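Side-chain contacts in SxtG (Microseira wollei, PDB 6U1R), which belongs to the amidinotransferase family, acts in saxitoxin biosynthesis and probably moves an amidino group by way of a cysteine-bound intermediate: residues D137-L140 / E145-E148; L140-E145 / F219-R224; N155-A160 / P183-A188; P212-A217 / I239-R244. All coordinates share one frame; numbering follows the deposited sequence.

Contact 1. Residues D137-L140 / E145-E148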
# COMPACT_ATOMS: atom_id res chain seq x y z
N ASP A 137 -13.42 7.33 4.06
CA ASP A 137 -12.93 7.36 2.68
C ASP A 137 -11.61 6.62 2.51
O ASP A 137 -11.30 6.15 1.41
CB ASP A 137 -12.72 8.80 2.21
CG ASP A 137 -13.98 9.64 2.22
OD1 ASP A 137 -15.09 9.08 2.47
OD2 ASP A 137 -13.86 10.87 1.98
N VAL A 138 -10.81 6.53 3.57
CA VAL A 138 -9.38 6.28 3.46
C VAL A 138 -9.05 4.82 3.74
O VAL A 138 -8.05 4.30 3.24
CB VAL A 138 -8.63 7.21 4.45
CG1 VAL A 138 -7.11 6.95 4.42
CG2 VAL A 138 -8.94 8.67 4.11
N PHE A 139 -9.89 4.16 4.54
CA PHE A 139 -9.64 2.81 5.03
C PHE A 139 -10.90 1.96 4.94
O PHE A 139 -11.99 2.46 5.22
CB PHE A 139 -9.21 2.76 6.50
CG PHE A 139 -8.11 3.72 6.88
CD1 PHE A 139 -6.80 3.38 6.66
CD2 PHE A 139 -8.41 4.94 7.45
CE1 PHE A 139 -5.77 4.24 7.03
CE2 PHE A 139 -7.38 5.82 7.81
CZ PHE A 139 -6.06 5.46 7.59
N LEU A 140 -10.73 0.69 4.64
CA LEU A 140 -11.75 -0.33 4.81
C LEU A 140 -11.41 -1.18 6.02
O LEU A 140 -10.24 -1.55 6.21
CB LEU A 140 -11.82 -1.26 3.60
CG LEU A 140 -12.41 -0.81 2.30
CD1 LEU A 140 -12.00 -1.86 1.23
CD2 LEU A 140 -13.91 -0.72 2.45
N GLU A 145 -8.90 -6.82 9.72
CA GLU A 145 -7.93 -6.18 8.84
C GLU A 145 -8.34 -4.75 8.51
O GLU A 145 -9.51 -4.51 8.15
CB GLU A 145 -7.79 -6.98 7.54
CG GLU A 145 -6.79 -6.41 6.55
CD GLU A 145 -6.71 -7.20 5.26
OE1 GLU A 145 -7.63 -8.00 4.98
OE2 GLU A 145 -5.73 -7.02 4.51
N ILE A 146 -7.38 -3.83 8.60
CA ILE A 146 -7.54 -2.46 8.08
C ILE A 146 -6.75 -2.35 6.76
O ILE A 146 -5.57 -2.69 6.71
CB ILE A 146 -7.07 -1.42 9.12
CG1 ILE A 146 -7.94 -1.55 10.38
CG2 ILE A 146 -7.16 -0.00 8.55
CD1 ILE A 146 -7.63 -0.61 11.46
N ILE A 147 -7.43 -1.94 5.69
CA ILE A 147 -6.84 -1.80 4.35
C ILE A 147 -6.78 -0.33 3.98
O ILE A 147 -7.81 0.37 3.98
CB ILE A 147 -7.66 -2.58 3.30
CG1 ILE A 147 -7.83 -4.04 3.70
CG2 ILE A 147 -6.98 -2.48 1.92
CD1 ILE A 147 -8.83 -4.80 2.84
N GLU A 148 -5.58 0.15 3.63
CA GLU A 148 -5.43 1.52 3.15
C GLU A 148 -5.74 1.57 1.66
O GLU A 148 -5.11 0.88 0.85
CB GLU A 148 -4.02 2.06 3.43
CG GLU A 148 -3.62 1.91 4.91
CD GLU A 148 -2.46 2.80 5.35
OE1 GLU A 148 -1.90 3.54 4.51
OE2 GLU A 148 -2.12 2.75 6.56
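F139 and E148 run alongside each other from neighbouring strands, each with CG set beside the backbone N and anti to the carbonyl carbon (chi1 -49° for F139 and -53° for E148). That shared first torsion lays the aliphatic part of the glutamate along the rim of the ring, where F139 CE1 meets E148 CG at 3.8 Å. Beyond it the extended E148 chain brings OE2 into the ring plane at the edge, 4.0 Å from F139 CE1, with the carboxylate turned 82° to the ring. W177 NE1 holds OE2 and R164 forms a salt bridge with OE1, so the buried acid is satisfied and its rotation restrained. I146 adds its CG2 branch, placed anti to its own backbone N, 3.9 Å from F139 CD1, while V138 CG1 sits over one face of the ring near the rim. The frame is a β-hairpin, consistent with the sheet modules of the α/β-propeller (pentein) fold of amidinotransferases. Here F139 and E148 form a non-hydrogen-bonded pair, and L140 and I147 a hydrogen-bonded one: L140 N reaches I147 O at 3.0 Å and I147 N returns to L140 O at 2.9 Å. On the sheet face carrying these two residues the contact is looser, L140 CB lying 4.4 Å from I147 CB; L242 of helix 236-245 packs on L140 there, and H245 on I147.

Contact 2. Residues L140-E145 / F219-R224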
# COMPACT_ATOMS: atom_id res chain seq x y z
N LEU A 140 -10.73 0.69 4.64
CA LEU A 140 -11.75 -0.33 4.81
C LEU A 140 -11.41 -1.18 6.02
O LEU A 140 -10.24 -1.55 6.21
CB LEU A 140 -11.82 -1.26 3.60
CG LEU A 140 -12.41 -0.81 2.30
CD1 LEU A 140 -12.00 -1.86 1.23
CD2 LEU A 140 -13.91 -0.72 2.45
N VAL A 141 -12.42 -1.51 6.82
CA VAL A 141 -12.27 -2.48 7.89
C VAL A 141 -12.98 -3.75 7.45
O VAL A 141 -14.21 -3.74 7.29
CB VAL A 141 -12.82 -1.98 9.23
CG1 VAL A 141 -12.53 -3.03 10.31
CG2 VAL A 141 -12.22 -0.67 9.61
N ILE A 142 -12.23 -4.83 7.28
CA ILE A 142 -12.76 -6.12 6.84
C ILE A 142 -12.39 -7.13 7.92
O ILE A 142 -11.27 -7.66 7.93
CB ILE A 142 -12.22 -6.56 5.47
CG1 ILE A 142 -12.44 -5.49 4.39
CG2 ILE A 142 -12.89 -7.89 5.04
CD1 ILE A 142 -13.90 -5.11 4.16
N GLY A 143 -13.31 -7.40 8.83
CA GLY A 143 -13.00 -8.35 9.89
C GLY A 143 -11.93 -7.79 10.82
O GLY A 143 -12.15 -6.75 11.44
N ASN A 144 -10.77 -8.44 10.91
CA ASN A 144 -9.69 -7.96 11.75
C ASN A 144 -8.62 -7.20 10.97
O ASN A 144 -7.55 -6.93 11.52
CB ASN A 144 -9.04 -9.13 12.52
CG ASN A 144 -8.35 -10.12 11.60
OD1 ASN A 144 -8.33 -9.95 10.38
ND2 ASN A 144 -7.76 -11.16 12.19
N GLU A 145 -8.90 -6.82 9.72
CA GLU A 145 -7.93 -6.18 8.84
C GLU A 145 -8.34 -4.75 8.51
O GLU A 145 -9.51 -4.51 8.15
CB GLU A 145 -7.79 -6.98 7.54
CG GLU A 145 -6.79 -6.41 6.55
CD GLU A 145 -6.71 -7.20 5.26
OE1 GLU A 145 -7.63 -8.00 4.98
OE2 GLU A 145 -5.73 -7.02 4.51
N PHE A 219 -17.81 1.54 -0.97
CA PHE A 219 -18.23 0.20 -0.59
C PHE A 219 -18.97 0.21 0.74
O PHE A 219 -18.66 1.01 1.63
CB PHE A 219 -17.03 -0.75 -0.50
CG PHE A 219 -16.24 -0.84 -1.77
CD1 PHE A 219 -15.23 0.06 -2.03
CD2 PHE A 219 -16.53 -1.81 -2.71
CE1 PHE A 219 -14.52 0.00 -3.19
CE2 PHE A 219 -15.80 -1.88 -3.88
CZ PHE A 219 -14.80 -0.97 -4.13
N VAL A 220 -19.98 -0.67 0.87
CA VAL A 220 -20.65 -0.93 2.14
C VAL A 220 -20.65 -2.43 2.38
O VAL A 220 -20.64 -3.23 1.44
CB VAL A 220 -22.08 -0.36 2.18
CG1 VAL A 220 -22.04 1.14 2.39
CG2 VAL A 220 -22.86 -0.71 0.91
N ARG A 221 -20.65 -2.82 3.66
CA ARG A 221 -20.30 -4.18 4.08
C ARG A 221 -21.48 -4.94 4.67
O ARG A 221 -22.09 -4.47 5.64
CB ARG A 221 -19.17 -4.12 5.11
CG ARG A 221 -17.82 -3.59 4.52
CD ARG A 221 -16.81 -3.15 5.58
NE ARG A 221 -17.47 -2.18 6.44
CZ ARG A 221 -17.54 -2.25 7.76
NH1 ARG A 221 -16.89 -3.19 8.45
NH2 ARG A 221 -18.27 -1.34 8.39
N CYS A 222 -21.75 -6.14 4.13
CA CYS A 222 -22.80 -7.05 4.62
C CYS A 222 -22.25 -8.46 4.86
O CYS A 222 -22.72 -9.44 4.28
CB CYS A 222 -23.97 -7.15 3.64
SG CYS A 222 -24.82 -5.59 3.36
N GLY A 223 -21.28 -8.57 5.75
CA GLY A 223 -20.64 -9.86 5.98
C GLY A 223 -19.88 -10.32 4.76
O GLY A 223 -19.05 -9.58 4.21
N ARG A 224 -20.15 -11.55 4.32
CA ARG A 224 -19.45 -12.12 3.17
C ARG A 224 -19.77 -11.40 1.86
O ARG A 224 -19.03 -11.60 0.88
CB ARG A 224 -19.79 -13.60 3.01
CG ARG A 224 -19.19 -14.50 4.08
CD ARG A 224 -19.20 -15.96 3.67
NE ARG A 224 -18.64 -16.80 4.73
CZ ARG A 224 -17.36 -17.13 4.85
NH1 ARG A 224 -16.46 -16.70 3.98
NH2 ARG A 224 -16.97 -17.91 5.86
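R221 has the most surface buried by this contact and reaches from its strand to V141 and I142, with L140 and V141 as the main surfaces on the other side. The two strands run nearly parallel, 17° apart, yet their axes stay 9.0 Å from each other and they belong to separate three-stranded sheets. Side chains therefore bridge the distance, an arrangement consistent with adjoining sheets packed around the middle of an α/β propeller, the pentein fold of this family. The arginine chain leaves its strand extended and then bends at chi3 (-54°), which brings NH1 near the V141 carbonyl oxygen. NH1 of R221 donates to V141 O at 3.0 Å, but the bond is weak, its N-H making an angle of only 130°. The firmer hold on this buried charge comes from D372, which forms a salt bridge with NH2, while S30 OG shares NH1. Lower on the same chain, CD of R221 passes I142 CD1 at 3.8 Å, the two side chains crossing at a slant. Past I142 the first strand folds back through a type II' turn with G143 at positive phi. At the other end of the contact the CD2 branch of L140 turns to the base of the F219 side chain, and L140 CD2 lies 4.3 Å from F219 CB.

Contact 3. Residues N155-A160 / P183-A188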
# COMPACT_ATOMS: atom_id res chain seq x y z
N ASN A 155 -4.50 15.05 -3.87
CA ASN A 155 -4.36 15.81 -2.63
C ASN A 155 -4.55 14.95 -1.39
O ASN A 155 -4.21 15.39 -0.29
CB ASN A 155 -5.36 16.96 -2.61
CG ASN A 155 -5.06 17.99 -3.67
OD1 ASN A 155 -5.46 17.83 -4.82
ND2 ASN A 155 -4.34 19.05 -3.30
N ARG A 156 -5.09 13.74 -1.54
CA ARG A 156 -5.33 12.85 -0.41
C ARG A 156 -4.26 11.76 -0.28
O ARG A 156 -4.43 10.84 0.51
CB ARG A 156 -6.74 12.24 -0.54
CG ARG A 156 -7.81 13.30 -0.82
CD ARG A 156 -9.22 12.74 -0.75
NE ARG A 156 -9.64 12.48 0.62
CZ ARG A 156 -10.87 12.12 0.97
NH1 ARG A 156 -11.80 11.97 0.04
NH2 ARG A 156 -11.18 11.94 2.25
N TYR A 157 -3.13 11.90 -0.98
CA TYR A 157 -2.08 10.88 -1.04
C TYR A 157 -1.56 10.49 0.34
O TYR A 157 -1.12 9.35 0.55
CB TYR A 157 -0.92 11.42 -1.86
CG TYR A 157 -0.16 10.43 -2.74
CD1 TYR A 157 -0.81 9.67 -3.69
CD2 TYR A 157 1.22 10.35 -2.67
CE1 TYR A 157 -0.10 8.84 -4.53
CE2 TYR A 157 1.93 9.54 -3.49
CZ TYR A 157 1.28 8.78 -4.43
OH TYR A 157 2.05 7.97 -5.24
N PHE A 158 -1.51 11.44 1.27
CA PHE A 158 -0.95 11.23 2.60
C PHE A 158 -2.00 11.35 3.69
O PHE A 158 -1.68 11.61 4.85
CB PHE A 158 0.21 12.20 2.84
CG PHE A 158 1.39 11.93 1.96
CD1 PHE A 158 2.15 10.79 2.16
CD2 PHE A 158 1.72 12.77 0.91
CE1 PHE A 158 3.24 10.50 1.36
CE2 PHE A 158 2.81 12.47 0.09
CZ PHE A 158 3.56 11.34 0.32
N GLU A 159 -3.27 11.15 3.34
CA GLU A 159 -4.29 11.34 4.34
C GLU A 159 -4.24 10.29 5.44
O GLU A 159 -4.77 10.53 6.53
CB GLU A 159 -5.67 11.36 3.68
CG GLU A 159 -6.73 11.97 4.55
CD GLU A 159 -7.93 12.42 3.75
OE1 GLU A 159 -7.75 13.09 2.70
OE2 GLU A 159 -9.09 12.11 4.15
N ALA A 160 -3.63 9.12 5.20
CA ALA A 160 -3.56 8.15 6.28
C ALA A 160 -2.67 8.59 7.44
O ALA A 160 -2.75 8.00 8.51
CB ALA A 160 -3.07 6.79 5.77
N PRO A 183 -0.95 4.34 -5.79
CA PRO A 183 -1.00 4.63 -7.23
C PRO A 183 -0.04 5.75 -7.60
O PRO A 183 0.32 6.60 -6.79
CB PRO A 183 -2.46 5.02 -7.48
CG PRO A 183 -2.93 5.57 -6.15
CD PRO A 183 -2.23 4.69 -5.13
N GLN A 184 0.35 5.75 -8.88
CA GLN A 184 1.24 6.77 -9.43
C GLN A 184 0.50 8.08 -9.66
O GLN A 184 1.09 9.16 -9.51
CB GLN A 184 1.85 6.28 -10.75
CG GLN A 184 2.72 5.04 -10.62
CD GLN A 184 3.43 4.67 -11.92
OE1 GLN A 184 2.81 4.20 -12.89
NE2 GLN A 184 4.73 4.90 -11.96
N LEU A 185 -0.76 7.99 -10.09
CA LEU A 185 -1.63 9.13 -10.35
C LEU A 185 -1.03 10.03 -11.43
O LEU A 185 -1.13 11.26 -11.36
CB LEU A 185 -1.93 9.90 -9.06
CG LEU A 185 -2.55 9.04 -7.93
CD1 LEU A 185 -2.97 9.90 -6.72
CD2 LEU A 185 -3.73 8.25 -8.45
N PHE A 186 -0.46 9.41 -12.45
CA PHE A 186 -0.12 10.12 -13.68
C PHE A 186 -1.38 10.70 -14.33
O PHE A 186 -2.51 10.28 -14.08
CB PHE A 186 0.56 9.17 -14.68
CG PHE A 186 1.94 8.70 -14.30
CD1 PHE A 186 2.60 9.16 -13.16
CD2 PHE A 186 2.59 7.78 -15.11
CE1 PHE A 186 3.88 8.71 -12.85
CE2 PHE A 186 3.87 7.35 -14.81
CZ PHE A 186 4.52 7.82 -13.69
N ASP A 187 -1.15 11.65 -15.25
CA ASP A 187 -2.27 12.19 -16.01
C ASP A 187 -3.08 11.10 -16.70
O ASP A 187 -4.28 11.27 -16.89
CB ASP A 187 -1.76 13.19 -17.06
CG ASP A 187 -1.37 14.54 -16.47
OD1 ASP A 187 -1.61 14.80 -15.27
OD2 ASP A 187 -0.84 15.36 -17.25
N ALA A 188 -2.45 9.98 -17.06
CA ALA A 188 -3.16 8.90 -17.75
C ALA A 188 -4.30 8.30 -16.93
O ALA A 188 -5.15 7.60 -17.49
CB ALA A 188 -2.19 7.79 -18.15
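Y157 carries its ring on a first torsion of -144°, well short of fully anti, and this unusual setting sends the phenol across to the 183-188 loop. L185 answers with CG beside its backbone N (chi1 -56°), on a residue whose main chain adopts the left-handed conformation, so that its CD1 branch comes up to the ring. The two side chains run antiparallel past one another: L185 CD1 lies 3.7 Å from Y157 CD1, at an oblique approach to the ring. At the far end of the phenol, Y157 OH donates a hydrogen bond to P183 O at 2.7 Å. The carbonyl oxygen lies at the ring edge, close to the ring plane, and the hydroxyl meets it at a C=O...O angle of 157°, somewhat tilted from the carbonyl plane. The phenol is thus held at its hydroxyl and touched obliquely by leucine near CD1 and CE1. Behind it, a backbone bond from E159 N to R156 O closes the type I turn that presents the tyrosine, and a salt bridge spans its ends. The guanidinium takes the carboxylate side-on, R156 NE to E159 OE1 at 2.9 Å and R156 NH2 to E159 OE2 at 2.8 Å, both oxygens being met on the syn side by nitrogens tilted from the carboxylate plane. R156 NH2 has a second carboxylate partner in D137. F158 of the second subunit packs on Y157, and W161 of that subunit meets the F186 ring edge-to-face. A tyrosine hydroxyl thus bonds a main-chain carbonyl between two loops near the subunit interface of this pentein-fold enzyme.

Contact 4. Residues P212-A217 / I239-R244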
# COMPACT_ATOMS: atom_id res chain seq x y z
N PRO A 212 -5.02 0.68 -10.61
CA PRO A 212 -6.09 0.46 -9.61
C PRO A 212 -6.25 1.64 -8.67
O PRO A 212 -5.29 2.04 -7.99
CB PRO A 212 -5.60 -0.78 -8.84
CG PRO A 212 -4.56 -1.42 -9.68
CD PRO A 212 -3.97 -0.35 -10.55
N THR A 213 -7.48 2.18 -8.58
CA THR A 213 -7.82 3.19 -7.58
C THR A 213 -9.21 2.91 -7.02
O THR A 213 -10.12 2.47 -7.75
CB THR A 213 -7.78 4.66 -8.11
OG1 THR A 213 -8.68 4.84 -9.22
CG2 THR A 213 -6.38 5.05 -8.52
N PHE A 214 -9.35 3.12 -5.72
CA PHE A 214 -10.68 3.17 -5.11
C PHE A 214 -10.62 3.94 -3.80
O PHE A 214 -9.57 4.02 -3.15
CB PHE A 214 -11.27 1.76 -4.88
CG PHE A 214 -10.56 0.92 -3.84
CD1 PHE A 214 -10.88 1.06 -2.49
CD2 PHE A 214 -9.62 -0.03 -4.20
CE1 PHE A 214 -10.25 0.29 -1.54
CE2 PHE A 214 -8.99 -0.82 -3.24
CZ PHE A 214 -9.31 -0.67 -1.91
N ASP A 215 -11.76 4.52 -3.45
CA ASP A 215 -12.01 5.05 -2.11
C ASP A 215 -12.81 4.01 -1.33
O ASP A 215 -13.74 3.39 -1.86
CB ASP A 215 -12.83 6.35 -2.16
CG ASP A 215 -12.00 7.57 -2.53
OD1 ASP A 215 -10.89 7.42 -3.08
OD2 ASP A 215 -12.48 8.70 -2.27
N ALA A 216 -12.48 3.86 -0.05
CA ALA A 216 -13.16 2.84 0.74
C ALA A 216 -14.65 3.12 0.86
O ALA A 216 -15.46 2.19 0.95
CB ALA A 216 -12.50 2.74 2.12
N ALA A 217 -15.03 4.39 0.83
CA ALA A 217 -16.43 4.74 1.02
C ALA A 217 -17.28 4.52 -0.23
O ALA A 217 -18.49 4.79 -0.19
CB ALA A 217 -16.55 6.19 1.48
N ILE A 239 -11.75 -2.14 -8.16
CA ILE A 239 -12.71 -3.14 -7.69
C ILE A 239 -12.12 -4.53 -7.84
O ILE A 239 -12.24 -5.37 -6.94
CB ILE A 239 -14.03 -3.01 -8.48
CG1 ILE A 239 -14.74 -1.71 -8.13
CG2 ILE A 239 -14.95 -4.19 -8.22
CD1 ILE A 239 -15.83 -1.34 -9.10
N GLU A 240 -11.49 -4.79 -9.00
CA GLU A 240 -10.85 -6.09 -9.25
C GLU A 240 -9.76 -6.37 -8.23
O GLU A 240 -9.60 -7.51 -7.76
CB GLU A 240 -10.27 -6.13 -10.67
CG GLU A 240 -9.77 -7.52 -11.10
CD GLU A 240 -9.01 -7.55 -12.44
OE1 GLU A 240 -8.71 -6.49 -13.03
OE2 GLU A 240 -8.71 -8.68 -12.90
N TRP A 241 -9.00 -5.33 -7.86
CA TRP A 241 -7.97 -5.50 -6.84
C TRP A 241 -8.58 -5.91 -5.52
O TRP A 241 -8.10 -6.84 -4.85
CB TRP A 241 -7.14 -4.21 -6.67
CG TRP A 241 -6.01 -4.47 -5.73
CD1 TRP A 241 -4.73 -4.86 -6.06
CD2 TRP A 241 -6.05 -4.43 -4.29
NE1 TRP A 241 -3.99 -5.07 -4.92
CE2 TRP A 241 -4.77 -4.81 -3.82
CE3 TRP A 241 -7.05 -4.10 -3.35
CZ2 TRP A 241 -4.47 -4.88 -2.45
CZ3 TRP A 241 -6.74 -4.17 -2.00
CH2 TRP A 241 -5.46 -4.56 -1.56
N LEU A 242 -9.66 -5.24 -5.11
CA LEU A 242 -10.26 -5.58 -3.81
C LEU A 242 -10.89 -6.96 -3.84
O LEU A 242 -10.80 -7.71 -2.86
CB LEU A 242 -11.29 -4.54 -3.41
CG LEU A 242 -11.92 -4.70 -2.02
CD1 LEU A 242 -10.84 -4.58 -0.94
CD2 LEU A 242 -13.02 -3.67 -1.83
N GLN A 243 -11.52 -7.33 -4.96
CA GLN A 243 -12.09 -8.68 -5.03
C GLN A 243 -11.00 -9.73 -4.94
O GLN A 243 -11.18 -10.75 -4.25
CB GLN A 243 -12.92 -8.86 -6.30
CG GLN A 243 -13.55 -10.28 -6.46
CD GLN A 243 -14.54 -10.67 -5.35
OE1 GLN A 243 -15.76 -10.53 -5.51
NE2 GLN A 243 -14.01 -11.18 -4.22
N ARG A 244 -9.85 -9.51 -5.58
CA ARG A 244 -8.79 -10.51 -5.47
C ARG A 244 -8.23 -10.57 -4.07
O ARG A 244 -7.96 -11.65 -3.54
CB ARG A 244 -7.67 -10.24 -6.46
CG ARG A 244 -6.55 -11.30 -6.28
CD ARG A 244 -5.71 -11.52 -7.49
NE ARG A 244 -6.52 -11.72 -8.68
CZ ARG A 244 -6.16 -11.32 -9.90
NH1 ARG A 244 -4.99 -10.71 -10.08
NH2 ARG A 244 -6.97 -11.54 -10.93
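F214 and W241 make the tight part of this contact, F214 CE2 touching W241 CE3 at 3.8 Å. The indole carbon lies at the edge of the phenyl ring, near its plane, and that edge meets the indole obliquely, without a face-to-face stack. F214 holds CG in the crowded position between its backbone N and carbonyl carbon (chi1 68°), which turns the ring to the helix; W241 comes from the other side with CG anti to its backbone N (chi1 -174°). Packing relaxes around this pair. L242 CD1 stands 4.3 Å from F214 CZ, and P212 CB keeps the same 4.3 Å from W241 CB, both apolar. Further round the helix, E240 and R244 are partly exposed and turn to the second subunit, where E240 packs on F171 and R244 makes a cation-pi contact with the same ring and hydrogen bonds to backbone oxygens. W241 NE1 likewise donates to the backbone of W177 in the second subunit. On the loop, F214, next to D215 in the chain, packs on the helix; D215 is predicted to be catalytic and is hydrogen-bonded to H264, likewise a predicted active-site residue. Within the subunit, helix 236-245 also packs on strand 251-255 through I239 and L242, and L140 of strand 139-142 meets both F214 and L242.

From the N terminus, contact 1 comes first, closing the short hairpin of strands 139-142 and 145-148. Contact 2 shares L140 and E145 with contact 1, but closes a loop of 73 residues and brings that sheet beside the one containing strand 219-222. Contact 3 is nested inside this long loop, joining the segments on either side of helix 164-172 and strand 176-179; A160 packs on F139 and E148 of contact 1. Contact 4 follows contact 3 in series and crosses contact 2, since 212-217 lies within the long loop and 239-244 beyond it. L140, F214, F219 and L242 join contacts 2 and 4 into one apolar patch. Contacts 3 and 4 both touch the second subunit.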